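Local coordinates for 2,3-dihydroxy-2,3-dihydrophenylpropionate dehydrogenase (Pseudomonas sp. MC1, PDB 5XTG), which catalyses the NAD+-dependent oxidation of cis-naphthalene dihydrodiol to 1,2-dihydroxynaphthalene in aromatic hydrocarbon breakdown, as a member of the short-chain dehydrogenase/reductase family, at the nicotinamide-adenine-dinucleotide and biphenyl-2,3-diol site. Numbering follows the deposited sequence.

The nicotinamide-adenine-dinucleotide and biphenyl-2,3-diol site. Residues 30, 33-35, 55, 59, 76-78, 104-106, 108, 131, 157-159, 172, 176, 201-202, 204, 206-207. With NAD (nicotinamide-adenine-dinucleotide), chain B; BPY (biphenyl-2,3-diol), chain C.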
loop_
_atom_site.group_PDB
_atom_site.type_symbol
_atom_site.label_atom_id
_atom_site.label_comp_id
_atom_site.label_asym_id
_atom_site.label_seq_id
_atom_site.Cartn_x
_atom_site.Cartn_y
_atom_site.Cartn_z
ATOM N N GLY A 30 -7.835 -14.883 -22.764
ATOM C CA GLY A 30 -6.861 -15.840 -22.275
ATOM C C GLY A 30 -7.496 -17.156 -21.899
ATOM O O GLY A 30 -7.017 -17.835 -20.986
ATOM N N SER A 33 -6.112 -21.594 -22.023
ATOM C CA SER A 33 -5.192 -22.309 -21.162
ATOM C C SER A 33 -5.202 -21.724 -19.754
ATOM O O SER A 33 -5.819 -20.697 -19.474
ATOM C CB SER A 33 -3.782 -22.253 -21.737
ATOM O OG SER A 33 -3.272 -20.937 -21.673
ATOM N N GLY A 34 -4.468 -22.396 -18.890
ATOM C CA GLY A 34 -4.220 -21.906 -17.552
ATOM C C GLY A 34 -5.462 -21.481 -16.800
ATOM O O GLY A 34 -6.494 -22.171 -16.777
ATOM N N ILE A 35 -5.341 -20.326 -16.152
ATOM C CA ILE A 35 -6.429 -19.800 -15.358
ATOM C C ILE A 35 -7.623 -19.509 -16.237
ATOM O O ILE A 35 -8.766 -19.778 -15.858
ATOM C CB ILE A 35 -5.944 -18.561 -14.585
ATOM C CG1 ILE A 35 -4.917 -19.023 -13.553
ATOM C CG2 ILE A 35 -7.097 -17.892 -13.860
ATOM C CD1 ILE A 35 -4.158 -17.944 -12.906
ATOM N N ARG A 55 -6.190 -17.830 -28.426
ATOM C CA ARG A 55 -5.104 -17.290 -29.232
ATOM C C ARG A 55 -5.051 -17.910 -30.637
ATOM O O ARG A 55 -4.707 -17.222 -31.600
ATOM C CB ARG A 55 -3.772 -17.517 -28.495
ATOM C CG ARG A 55 -2.508 -17.031 -29.225
ATOM C CD ARG A 55 -2.350 -15.514 -29.138
ATOM N NE ARG A 55 -1.433 -14.902 -30.127
ATOM C CZ ARG A 55 -1.751 -14.543 -31.391
ATOM N NH1 ARG A 55 -2.974 -14.744 -31.906
ATOM N NH2 ARG A 55 -0.825 -13.986 -32.173
ATOM N N GLN A 59 -5.922 -24.104 -29.476
ATOM C CA GLN A 59 -6.732 -23.869 -28.291
ATOM C C GLN A 59 -8.211 -23.917 -28.649
ATOM O O GLN A 59 -9.030 -24.417 -27.874
ATOM C CB GLN A 59 -6.347 -22.525 -27.661
ATOM C CG GLN A 59 -4.941 -22.474 -27.035
ATOM C CD GLN A 59 -4.586 -21.085 -26.492
ATOM O OE1 GLN A 59 -5.329 -20.117 -26.671
ATOM N NE2 GLN A 59 -3.448 -20.992 -25.826
ATOM N N GLY A 76 -8.097 -15.036 -32.120
ATOM C CA GLY A 76 -7.458 -13.811 -32.551
ATOM C C GLY A 76 -6.483 -13.311 -31.509
ATOM O O GLY A 76 -6.294 -13.917 -30.454
ATOM N N ASP A 77 -5.855 -12.195 -31.850
ATOM C CA ASP A 77 -4.905 -11.524 -30.976
ATOM C C ASP A 77 -5.618 -10.460 -30.142
ATOM O O ASP A 77 -6.214 -9.519 -30.677
ATOM C CB ASP A 77 -3.770 -10.889 -31.781
ATOM C CG ASP A 77 -2.553 -10.529 -30.901
ATOM O OD1 ASP A 77 -2.719 -9.965 -29.794
ATOM O OD2 ASP A 77 -1.417 -10.832 -31.309
ATOM N N VAL A 78 -5.516 -10.577 -28.825
ATOM C CA VAL A 78 -6.136 -9.569 -27.977
ATOM C C VAL A 78 -5.541 -8.172 -28.228
ATOM O O VAL A 78 -6.179 -7.169 -27.921
ATOM C CB VAL A 78 -6.017 -10.040 -26.509
ATOM C CG1 VAL A 78 -4.636 -9.752 -25.957
ATOM C CG2 VAL A 78 -7.121 -9.477 -25.663
ATOM N N ASN A 104 -7.993 -11.333 -18.930
ATOM C CA ASN A 104 -7.072 -12.257 -18.296
ATOM C C ASN A 104 -5.858 -12.593 -19.139
ATOM O O ASN A 104 -4.853 -13.021 -18.576
ATOM C CB ASN A 104 -7.810 -13.544 -17.937
ATOM C CG ASN A 104 -6.863 -14.698 -17.651
ATOM O OD1 ASN A 104 -6.231 -14.759 -16.573
ATOM N ND2 ASN A 104 -6.757 -15.630 -18.615
ATOM N N ALA A 105 -5.901 -12.413 -20.457
ATOM C CA ALA A 105 -4.735 -12.716 -21.271
ATOM C C ALA A 105 -3.521 -11.964 -20.744
ATOM O O ALA A 105 -3.620 -10.800 -20.366
ATOM C CB ALA A 105 -5.000 -12.351 -22.736
ATOM N N GLY A 106 -2.378 -12.639 -20.710
ATOM C CA GLY A 106 -1.165 -11.986 -20.252
ATOM C C GLY A 106 0.067 -12.788 -20.605
ATOM O O GLY A 106 -0.007 -13.962 -20.973
ATOM N N TRP A 108 4.514 -13.265 -19.606
ATOM C CA TRP A 108 5.613 -13.094 -18.666
ATOM C C TRP A 108 6.846 -12.518 -19.370
ATOM O O TRP A 108 6.967 -12.579 -20.591
ATOM C CB TRP A 108 5.937 -14.446 -18.027
ATOM C CG TRP A 108 6.694 -14.369 -16.738
ATOM C CD1 TRP A 108 6.475 -13.510 -15.696
ATOM C CD2 TRP A 108 7.797 -15.191 -16.355
ATOM N NE1 TRP A 108 7.384 -13.751 -14.679
ATOM C CE2 TRP A 108 8.206 -14.778 -15.065
ATOM C CE3 TRP A 108 8.480 -16.238 -16.976
ATOM C CZ2 TRP A 108 9.274 -15.379 -14.393
ATOM C CZ3 TRP A 108 9.525 -16.834 -16.319
ATOM C CH2 TRP A 108 9.925 -16.403 -15.038
ATOM N N ILE A 131 0.139 -6.431 -24.304
ATOM C CA ILE A 131 -0.751 -7.527 -23.896
ATOM C C ILE A 131 -1.281 -7.321 -22.473
ATOM O O ILE A 131 -2.489 -7.444 -22.229
ATOM C CB ILE A 131 -0.018 -8.875 -24.025
ATOM C CG1 ILE A 131 0.184 -9.259 -25.502
ATOM C CG2 ILE A 131 -0.827 -9.994 -23.397
ATOM C CD1 ILE A 131 1.226 -10.370 -25.699
ATOM N N THR A 157 -7.165 -9.809 -14.348
ATOM C CA THR A 157 -6.100 -10.596 -13.755
ATOM C C THR A 157 -4.866 -9.724 -13.612
ATOM O O THR A 157 -4.271 -9.286 -14.601
ATOM C CB THR A 157 -5.777 -11.838 -14.572
ATOM O OG1 THR A 157 -6.937 -12.674 -14.658
ATOM C CG2 THR A 157 -4.657 -12.609 -13.892
ATOM N N ALA A 158 -4.462 -9.495 -12.374
ATOM C CA ALA A 158 -3.247 -8.794 -12.054
ATOM C C ALA A 158 -2.160 -9.854 -11.752
ATOM O O ALA A 158 -1.968 -10.730 -12.594
ATOM C CB ALA A 158 -3.472 -7.802 -10.935
ATOM N N SER A 159 -1.512 -9.821 -10.605
ATOM C CA SER A 159 -0.374 -10.678 -10.305
ATOM C C SER A 159 0.168 -10.344 -8.917
ATOM O O SER A 159 0.049 -9.199 -8.469
ATOM C CB SER A 159 0.746 -10.467 -11.322
ATOM O OG SER A 159 1.893 -11.198 -10.940
ATOM N N TYR A 172 7.787 -6.817 -16.342
ATOM C CA TYR A 172 6.577 -7.520 -15.917
ATOM C C TYR A 172 5.948 -6.834 -14.718
ATOM O O TYR A 172 4.741 -6.569 -14.699
ATOM C CB TYR A 172 6.895 -8.978 -15.586
ATOM C CG TYR A 172 5.677 -9.781 -15.239
ATOM C CD1 TYR A 172 4.765 -10.161 -16.235
ATOM C CD2 TYR A 172 5.422 -10.157 -13.924
ATOM C CE1 TYR A 172 3.633 -10.895 -15.927
ATOM C CE2 TYR A 172 4.288 -10.901 -13.598
ATOM C CZ TYR A 172 3.394 -11.257 -14.612
ATOM O OH TYR A 172 2.269 -11.983 -14.308
ATOM N N LYS A 176 2.306 -4.998 -14.270
ATOM C CA LYS A 176 1.272 -5.438 -13.341
ATOM C C LYS A 176 0.936 -4.370 -12.316
ATOM O O LYS A 176 -0.236 -4.216 -11.952
ATOM C CB LYS A 176 1.732 -6.728 -12.699
ATOM C CG LYS A 176 1.725 -7.902 -13.680
ATOM C CD LYS A 176 0.299 -8.211 -14.065
ATOM C CE LYS A 176 0.217 -9.466 -14.892
ATOM N NZ LYS A 176 -1.187 -9.719 -15.413
ATOM N N PRO A 201 -3.123 -13.540 -8.682
ATOM C CA PRO A 201 -2.560 -14.860 -8.429
ATOM C C PRO A 201 -1.041 -14.823 -8.423
ATOM O O PRO A 201 -0.402 -13.928 -8.974
ATOM C CB PRO A 201 -3.094 -15.701 -9.594
ATOM C CG PRO A 201 -3.445 -14.767 -10.623
ATOM C CD PRO A 201 -3.653 -13.410 -10.042
ATOM N N GLY A 202 -0.468 -15.834 -7.796
ATOM C CA GLY A 202 0.962 -16.043 -7.868
ATOM C C GLY A 202 1.291 -17.482 -7.557
ATOM O O GLY A 202 0.525 -18.180 -6.882
ATOM N N THR A 204 1.467 -20.424 -9.333
ATOM C CA THR A 204 0.623 -21.525 -9.795
ATOM C C THR A 204 1.026 -21.919 -11.212
ATOM O O THR A 204 1.160 -21.049 -12.073
ATOM C CB THR A 204 -0.873 -21.140 -9.733
ATOM O OG1 THR A 204 -1.680 -22.174 -10.314
ATOM C CG2 THR A 204 -1.153 -19.868 -10.472
ATOM N N THR A 206 1.165 -23.418 -15.073
ATOM C CA THR A 206 0.223 -23.115 -16.163
ATOM C C THR A 206 0.698 -23.354 -17.599
ATOM O O THR A 206 -0.126 -23.706 -18.454
ATOM C CB THR A 206 -0.213 -21.646 -16.090
ATOM O OG1 THR A 206 0.949 -20.802 -15.963
ATOM C CG2 THR A 206 -1.222 -21.429 -14.922
ATOM N N SER A 207 1.979 -23.104 -17.895
ATOM C CA SER A 207 2.489 -23.116 -19.277
ATOM C C SER A 207 2.099 -21.827 -19.993
ATOM O O SER A 207 2.929 -21.154 -20.608
ATOM C CB SER A 207 1.959 -24.328 -20.059
ATOM O OG SER A 207 2.713 -24.564 -21.235
HETATM P PA NAD B . -0.757 -18.967 -19.552
HETATM O O1A NAD B . 0.668 -19.538 -19.704
HETATM O O2A NAD B . -1.770 -20.024 -19.583
HETATM O O5B NAD B . -0.961 -17.886 -20.733
HETATM C C5B NAD B . -1.912 -16.829 -20.624
HETATM C C4B NAD B . -3.102 -16.965 -21.630
HETATM O O4B NAD B . -3.198 -15.822 -22.298
HETATM C C3B NAD B . -2.918 -18.068 -22.726
HETATM O O3B NAD B . -4.089 -18.645 -23.109
HETATM C C2B NAD B . -2.319 -17.271 -23.906
HETATM O O2B NAD B . -2.443 -18.043 -25.212
HETATM C C1B NAD B . -3.045 -16.162 -23.870
HETATM N N9A NAD B . -2.403 -15.087 -24.658
HETATM C C8A NAD B . -1.131 -14.662 -24.604
HETATM N N7A NAD B . -0.977 -13.702 -25.526
HETATM C C5A NAD B . -2.161 -13.550 -26.170
HETATM C C6A NAD B . -2.564 -12.713 -27.197
HETATM N N6A NAD B . -1.672 -11.782 -27.775
HETATM N N1A NAD B . -3.801 -12.732 -27.684
HETATM C C2A NAD B . -4.702 -13.597 -27.134
HETATM N N3A NAD B . -4.311 -14.423 -26.110
HETATM C C4A NAD B . -3.044 -14.397 -25.639
HETATM O O3 NAD B . -0.800 -18.206 -18.096
HETATM P PN NAD B . -1.987 -18.094 -16.907
HETATM O O1N NAD B . -1.381 -18.522 -15.605
HETATM O O2N NAD B . -3.297 -18.827 -17.086
HETATM O O5D NAD B . -2.211 -16.428 -16.795
HETATM C C5D NAD B . -3.377 -15.686 -17.037
HETATM C C4D NAD B . -3.084 -14.326 -16.289
HETATM O O4D NAD B . -2.681 -14.598 -15.054
HETATM C C3D NAD B . -1.933 -13.482 -16.938
HETATM O O3D NAD B . -2.279 -12.166 -17.062
HETATM C C2D NAD B . -0.750 -13.606 -15.944
HETATM O O2D NAD B . 0.077 -12.392 -16.115
HETATM C C1D NAD B . -1.322 -13.728 -14.734
HETATM N N1N NAD B . -0.444 -14.318 -13.673
HETATM C C2N NAD B . -0.244 -15.675 -13.476
HETATM C C3N NAD B . 0.629 -16.133 -12.459
HETATM C C7N NAD B . 0.880 -17.637 -12.241
HETATM O O7N NAD B . 1.765 -18.016 -11.463
HETATM N N7N NAD B . 0.042 -18.606 -13.025
HETATM C C4N NAD B . 1.284 -15.264 -11.665
HETATM C C5N NAD B . 1.093 -13.930 -11.842
HETATM C C6N NAD B . 0.218 -13.476 -12.841
HETATM C CK1 BPY C . 2.911 -17.670 -17.969
HETATM C CK2 BPY C . 3.931 -18.095 -17.112
HETATM C CK3 BPY C . 4.167 -17.386 -15.921
HETATM C CK4 BPY C . 3.392 -16.265 -15.597
HETATM C CK5 BPY C . 2.377 -15.852 -16.475
HETATM C CK6 BPY C . 2.137 -16.553 -17.657
HETATM C CK7 BPY C . 4.678 -19.223 -17.473
HETATM C CK8 BPY C . 4.472 -19.811 -18.709
HETATM C CK9 BPY C . 5.201 -20.931 -19.082
HETATM C CKA BPY C . 6.148 -21.478 -18.236
HETATM C CKB BPY C . 6.366 -20.898 -17.005
HETATM C CKC BPY C . 5.635 -19.783 -16.633
HETATM O OK1 BPY C . 3.657 -15.558 -14.397
HETATM O OK2 BPY C . 5.178 -17.754 -15.017
HETATM O O HOH W 1 -5.943 -18.163 -24.721
#
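NAD, the cofactor, lies almost wholly buried along the dinucleotide-binding cleft. At its adenine end, the 6-amino group N6A donates to Asp77 OD1 (2.9 Å), approaching from above the carboxylate plane. The backbone N of Val78 donates almost straight to NAD ring nitrogen N1A (3.0 Å, 172° at H). Arg55, bent at chi2 (77°), lays its CD methylene over the six-membered ring, 3.4 Å from C6A. On the adenosine ribose, the extended Gln59 side chain donates through NE2 in its amide plane to the 2'-hydroxyl O2B (3.2 Å), and OE1 reaches the 3'-hydroxyl O3B through a water. An alanine in place of Gln59 would remove both links and would probably loosen the grip on this ribose. Ser33 OG joins O3B and the phosphate oxygen O2A (2.7 Å), and Ile35 N, in the first turn of helix 34-45, donates to O2N of the second phosphate. At the other end, the backbone of Thr204 pairs with the carboxamide, N donating to O7N and O receiving N7N on an in-plane lone pair, which helps set the rotation of the amide. Tyr172, the family's catalytic tyrosine, meets the nicotinamide-ribose hydroxyl O2D with its OH (2.9 Å), and the catalytic lysine Lys176 donates through NZ to O3D (3.1 Å); Lys176, if charged, would probably favour the deprotonated form of the tyrosine. The poorly ordered biphenyl-2,3-diol has the Trp108 CB over its catechol ring.

In the second shell, Arg55 N donates to Gln59 OE1 and helps hold that amide, while a salt bridge joins Arg55 to Asp77 beside the adenine. Trp108 CD1 sits over the centre of the Tyr172 ring, whose opposite face carries Lys176 CG. Lys176 NZ also donates to Ala158 O. The site spans the Rossmann fold: the glycine-rich turn between strand 25-29 and helix 34-45 cradles the diphosphate, and helix 170-190 supplies the catalytic pair.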